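Long-range contact in AA10A (PDB 5UIZ), which is a copper-dependent lytic polysaccharide monooxygenase of family AA10 that probably cleaves cellulose oxidatively: residues P160-H174 against F187-F201. Sequence-based numbering, arbitrary orientation.
Sequences PTTQPLTWDSLELVH and FTVHAPNRSGRHVVF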
# COMPACT_ATOMS: atom_id res chain seq x y z
N PRO A 160 -8.37 10.75 4.35
CA PRO A 160 -6.93 10.54 4.23
C PRO A 160 -6.07 11.79 4.04
O PRO A 160 -4.88 11.72 4.30
CB PRO A 160 -6.79 9.62 3.02
CG PRO A 160 -8.15 9.03 2.82
CD PRO A 160 -9.08 10.12 3.22
N THR A 161 -6.69 12.91 3.67
CA THR A 161 -5.97 14.15 3.53
C THR A 161 -5.71 14.79 4.85
O THR A 161 -4.85 15.63 4.88
CB THR A 161 -6.64 15.18 2.57
OG1 THR A 161 -7.80 15.70 3.19
CG2 THR A 161 -7.00 14.57 1.26
N THR A 162 -6.41 14.41 5.91
CA THR A 162 -6.24 15.03 7.24
C THR A 162 -5.99 14.07 8.39
O THR A 162 -5.70 14.53 9.50
CB THR A 162 -7.47 15.87 7.69
OG1 THR A 162 -8.63 15.04 7.77
CG2 THR A 162 -7.77 16.90 6.73
N GLN A 163 -6.05 12.78 8.14
CA GLN A 163 -6.09 11.81 9.24
C GLN A 163 -5.14 10.71 8.91
O GLN A 163 -5.14 10.20 7.80
CB GLN A 163 -7.45 11.11 9.39
CG GLN A 163 -8.63 11.97 9.78
CD GLN A 163 -9.88 11.10 9.92
OE1 GLN A 163 -10.76 11.05 9.02
NE2 GLN A 163 -9.94 10.37 11.05
N PRO A 164 -4.34 10.32 9.88
CA PRO A 164 -3.49 9.16 9.70
C PRO A 164 -4.26 7.86 9.63
O PRO A 164 -5.33 7.72 10.20
CB PRO A 164 -2.59 9.19 10.94
CG PRO A 164 -3.34 9.94 11.97
CD PRO A 164 -4.24 10.88 11.24
N LEU A 165 -3.68 6.89 8.94
CA LEU A 165 -4.28 5.60 8.81
C LEU A 165 -4.15 4.81 10.09
O LEU A 165 -3.07 4.65 10.60
CB LEU A 165 -3.65 4.87 7.63
CG LEU A 165 -4.39 3.56 7.29
CD1 LEU A 165 -5.80 3.85 6.80
CD2 LEU A 165 -3.62 2.75 6.23
N THR A 166 -5.28 4.27 10.60
CA THR A 166 -5.28 3.50 11.81
C THR A 166 -6.07 2.21 11.57
O THR A 166 -6.88 2.11 10.61
CB THR A 166 -5.98 4.22 12.97
OG1 THR A 166 -7.37 4.35 12.67
CG2 THR A 166 -5.43 5.61 13.23
N TRP A 167 -5.85 1.26 12.47
CA TRP A 167 -6.58 0.01 12.41
C TRP A 167 -8.05 0.24 12.61
O TRP A 167 -8.80 -0.33 11.88
CB TRP A 167 -6.08 -1.02 13.41
CG TRP A 167 -4.77 -1.48 13.07
CD1 TRP A 167 -3.55 -1.05 13.59
CD2 TRP A 167 -4.46 -2.45 12.08
NE1 TRP A 167 -2.53 -1.74 12.99
CE2 TRP A 167 -3.05 -2.58 12.04
CE3 TRP A 167 -5.23 -3.21 11.21
CZ2 TRP A 167 -2.41 -3.47 11.20
CZ3 TRP A 167 -4.60 -4.09 10.39
CH2 TRP A 167 -3.21 -4.22 10.38
N ASP A 168 -8.42 1.07 13.59
CA ASP A 168 -9.82 1.51 13.77
C ASP A 168 -10.46 2.00 12.48
O ASP A 168 -11.60 1.66 12.17
CB ASP A 168 -9.94 2.58 14.86
CG ASP A 168 -11.39 2.96 15.17
OD1 ASP A 168 -12.17 2.07 15.59
OD2 ASP A 168 -11.75 4.16 14.99
N SER A 169 -9.71 2.76 11.70
CA SER A 169 -10.25 3.39 10.48
C SER A 169 -10.52 2.35 9.33
O SER A 169 -11.18 2.66 8.36
CB SER A 169 -9.30 4.51 9.99
OG SER A 169 -8.10 4.00 9.40
N LEU A 170 -10.01 1.14 9.48
CA LEU A 170 -10.06 0.14 8.42
C LEU A 170 -11.06 -0.97 8.72
O LEU A 170 -11.20 -1.39 9.87
CB LEU A 170 -8.69 -0.50 8.32
CG LEU A 170 -7.62 0.37 7.72
CD1 LEU A 170 -6.32 -0.42 7.83
CD2 LEU A 170 -7.89 0.69 6.26
N GLU A 171 -11.72 -1.48 7.69
CA GLU A 171 -12.45 -2.75 7.86
C GLU A 171 -11.98 -3.78 6.87
O GLU A 171 -11.70 -3.45 5.74
CB GLU A 171 -13.95 -2.54 7.69
CG GLU A 171 -14.60 -1.91 8.92
CD GLU A 171 -16.08 -1.57 8.72
OE1 GLU A 171 -16.53 -1.43 7.54
OE2 GLU A 171 -16.79 -1.44 9.75
N LEU A 172 -11.91 -5.02 7.32
CA LEU A 172 -11.51 -6.12 6.48
C LEU A 172 -12.64 -6.39 5.51
O LEU A 172 -13.77 -6.58 5.95
CB LEU A 172 -11.24 -7.33 7.36
CG LEU A 172 -10.85 -8.60 6.63
CD1 LEU A 172 -9.53 -8.41 5.94
CD2 LEU A 172 -10.77 -9.71 7.67
N VAL A 173 -12.36 -6.25 4.21
CA VAL A 173 -13.37 -6.49 3.18
C VAL A 173 -13.12 -7.78 2.34
O VAL A 173 -13.98 -8.18 1.56
CB VAL A 173 -13.50 -5.32 2.19
CG1 VAL A 173 -13.91 -4.07 2.90
CG2 VAL A 173 -12.26 -5.08 1.38
N HIS A 174 -11.91 -8.32 2.44
CA HIS A 174 -11.54 -9.47 1.70
C HIS A 174 -10.42 -10.25 2.32
O HIS A 174 -9.47 -9.71 2.89
CB HIS A 174 -11.20 -9.12 0.26
CG HIS A 174 -11.29 -10.28 -0.66
ND1 HIS A 174 -12.48 -10.67 -1.25
CD2 HIS A 174 -10.35 -11.15 -1.08
CE1 HIS A 174 -12.25 -11.73 -2.01
NE2 HIS A 174 -10.96 -12.03 -1.93
N PHE A 187 -7.13 -10.85 -7.99
CA PHE A 187 -8.42 -11.27 -7.41
C PHE A 187 -9.30 -10.03 -7.21
O PHE A 187 -8.79 -8.93 -7.07
CB PHE A 187 -8.24 -12.01 -6.09
CG PHE A 187 -7.44 -11.25 -5.06
CD1 PHE A 187 -8.08 -10.41 -4.16
CD2 PHE A 187 -6.07 -11.38 -4.99
CE1 PHE A 187 -7.35 -9.71 -3.22
CE2 PHE A 187 -5.35 -10.67 -4.07
CZ PHE A 187 -6.00 -9.82 -3.19
N THR A 188 -10.59 -10.23 -7.20
CA THR A 188 -11.58 -9.17 -7.17
C THR A 188 -12.15 -9.08 -5.76
O THR A 188 -12.38 -10.08 -5.11
CB THR A 188 -12.72 -9.50 -8.17
OG1 THR A 188 -12.13 -9.83 -9.44
CG2 THR A 188 -13.66 -8.33 -8.35
N VAL A 189 -12.33 -7.85 -5.27
CA VAL A 189 -12.79 -7.63 -3.93
C VAL A 189 -13.97 -6.67 -4.07
O VAL A 189 -14.10 -5.98 -5.07
CB VAL A 189 -11.72 -7.03 -3.03
CG1 VAL A 189 -10.41 -7.79 -3.15
CG2 VAL A 189 -11.50 -5.57 -3.32
N HIS A 190 -14.81 -6.63 -3.06
CA HIS A 190 -15.90 -5.73 -3.03
C HIS A 190 -15.80 -4.95 -1.76
O HIS A 190 -15.68 -5.55 -0.68
CB HIS A 190 -17.25 -6.47 -3.09
CG HIS A 190 -18.39 -5.54 -2.95
ND1 HIS A 190 -18.73 -4.64 -3.94
CD2 HIS A 190 -19.17 -5.24 -1.89
CE1 HIS A 190 -19.74 -3.90 -3.54
NE2 HIS A 190 -19.99 -4.21 -2.28
N ALA A 191 -15.85 -3.62 -1.88
CA ALA A 191 -15.79 -2.75 -0.69
C ALA A 191 -17.08 -1.98 -0.57
O ALA A 191 -17.25 -0.97 -1.26
CB ALA A 191 -14.63 -1.78 -0.78
N PRO A 192 -17.97 -2.42 0.31
CA PRO A 192 -19.34 -1.92 0.31
C PRO A 192 -19.45 -0.55 0.96
O PRO A 192 -18.65 -0.23 1.83
CB PRO A 192 -20.10 -2.93 1.17
CG PRO A 192 -19.05 -3.58 2.02
CD PRO A 192 -17.80 -3.60 1.19
N ASN A 193 -20.45 0.23 0.53
CA ASN A 193 -20.84 1.46 1.23
C ASN A 193 -19.72 2.51 1.27
O ASN A 193 -19.53 3.17 2.30
CB ASN A 193 -21.36 1.14 2.65
CG ASN A 193 -22.53 0.18 2.64
OD1 ASN A 193 -23.49 0.40 1.92
ND2 ASN A 193 -22.45 -0.91 3.42
N ARG A 194 -18.98 2.64 0.18
CA ARG A 194 -17.90 3.59 0.09
C ARG A 194 -18.02 4.46 -1.13
O ARG A 194 -18.34 4.01 -2.22
CB ARG A 194 -16.55 2.90 0.12
CG ARG A 194 -16.18 2.48 1.56
CD ARG A 194 -15.52 1.17 1.54
NE ARG A 194 -14.97 0.78 2.84
CZ ARG A 194 -15.40 -0.22 3.60
NH1 ARG A 194 -16.46 -0.96 3.28
NH2 ARG A 194 -14.72 -0.51 4.68
N SER A 195 -17.68 5.73 -0.92
CA SER A 195 -17.67 6.67 -1.99
C SER A 195 -16.55 7.68 -1.83
O SER A 195 -16.26 8.09 -0.73
CB SER A 195 -19.04 7.35 -2.02
OG SER A 195 -19.17 7.98 -3.27
N GLY A 196 -15.93 8.06 -2.93
CA GLY A 196 -14.89 9.08 -2.93
C GLY A 196 -13.57 8.52 -2.40
O GLY A 196 -13.30 7.32 -2.55
N ARG A 197 -12.78 9.38 -1.80
CA ARG A 197 -11.36 9.11 -1.49
C ARG A 197 -11.23 8.15 -0.30
O ARG A 197 -11.80 8.36 0.78
CB ARG A 197 -10.61 10.39 -1.20
CG ARG A 197 -9.20 10.18 -0.67
CD ARG A 197 -8.55 11.51 -0.23
NE ARG A 197 -8.01 12.27 -1.35
CZ ARG A 197 -6.88 12.01 -1.95
NH1 ARG A 197 -6.11 10.97 -1.60
NH2 ARG A 197 -6.47 12.80 -2.93
N HIS A 198 -10.46 7.09 -0.51
CA HIS A 198 -10.22 6.10 0.49
C HIS A 198 -8.82 5.53 0.38
O HIS A 198 -8.05 5.83 -0.56
CB HIS A 198 -11.26 5.00 0.34
CG HIS A 198 -12.56 5.34 0.96
ND1 HIS A 198 -12.75 5.27 2.32
CD2 HIS A 198 -13.72 5.79 0.43
CE1 HIS A 198 -13.98 5.68 2.60
NE2 HIS A 198 -14.58 6.02 1.48
N VAL A 199 -8.50 4.68 1.33
CA VAL A 199 -7.28 3.88 1.29
C VAL A 199 -7.57 2.39 1.31
O VAL A 199 -8.36 1.93 2.10
CB VAL A 199 -6.39 4.23 2.46
CG1 VAL A 199 -5.06 3.48 2.41
CG2 VAL A 199 -6.11 5.70 2.43
N VAL A 200 -6.97 1.68 0.39
CA VAL A 200 -7.03 0.25 0.37
C VAL A 200 -5.69 -0.20 0.99
O VAL A 200 -4.61 0.21 0.56
CB VAL A 200 -7.13 -0.27 -1.04
CG1 VAL A 200 -7.09 -1.80 -1.05
CG2 VAL A 200 -8.36 0.28 -1.74
N PHE A 201 -5.79 -0.99 2.05
CA PHE A 201 -4.62 -1.58 2.69
C PHE A 201 -4.54 -3.10 2.50
O PHE A 201 -5.38 -3.85 3.01
CB PHE A 201 -4.61 -1.17 4.15
CG PHE A 201 -3.41 -1.59 4.89
CD1 PHE A 201 -2.19 -1.13 4.52
CD2 PHE A 201 -3.50 -2.45 5.99
CE1 PHE A 201 -1.03 -1.51 5.20
CE2 PHE A 201 -2.37 -2.83 6.66
CZ PHE A 201 -1.12 -2.35 6.28
O HOH W 1 -14.53 -8.88 -1.24
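Val189 CG1 sits over one face of the His174 imidazole, 4.0 Å from the ring centroid, a CH-pi contact displaced toward CG. The Phe187 ring runs nearly parallel to the imidazole, their planes 13° apart, but is slid so that the two barely overlap. At the edge of the imidazole and in its plane, a water lies 2.7 Å from His174 ND1; it also donates to Val173 O and accepts from His190 N, bridging the two strands. The chi1 of -159° swings CG away from the backbone N and brings the imidazole across to strand 187-190. Replacing His174 with an alanine would probably strip the water of its side-chain partner and leave a gap beside Val189 and Phe187. Val173 places CG1 over one face of the Arg194 guanidinium, which has Glu171 CB at its edge, in plane; NH2 makes a long salt bridge of 3.5 Å to Glu171 OE1, while NH1 donates to Pro192 O (2.7 Å).

Strands 170-174 and 187-190 belong to the two different sheets of the immunoglobulin-like beta-sandwich core of AA10 enzymes; Val173 and His174 form a classic beta bulge opposite Val151. Deeper inside, Phe201 turns its edge toward the Trp167 face in an offset edge-to-face pair (planes at 83°), and Trp167 NE1 is hydrogen-bonded to Leu100 O. Leu170 CD1 packs 3.9 Å from Phe201 CD2, and Leu165 meets Val199 tip to tip. Pro160 slides past Val199 and the aliphatic part of Arg197; Thr161 CG2 rests on a face of the Arg197 guanidinium, 3.6 Å from NE, and Arg197 NH1 is hydrogen-bonded to Trp125 O.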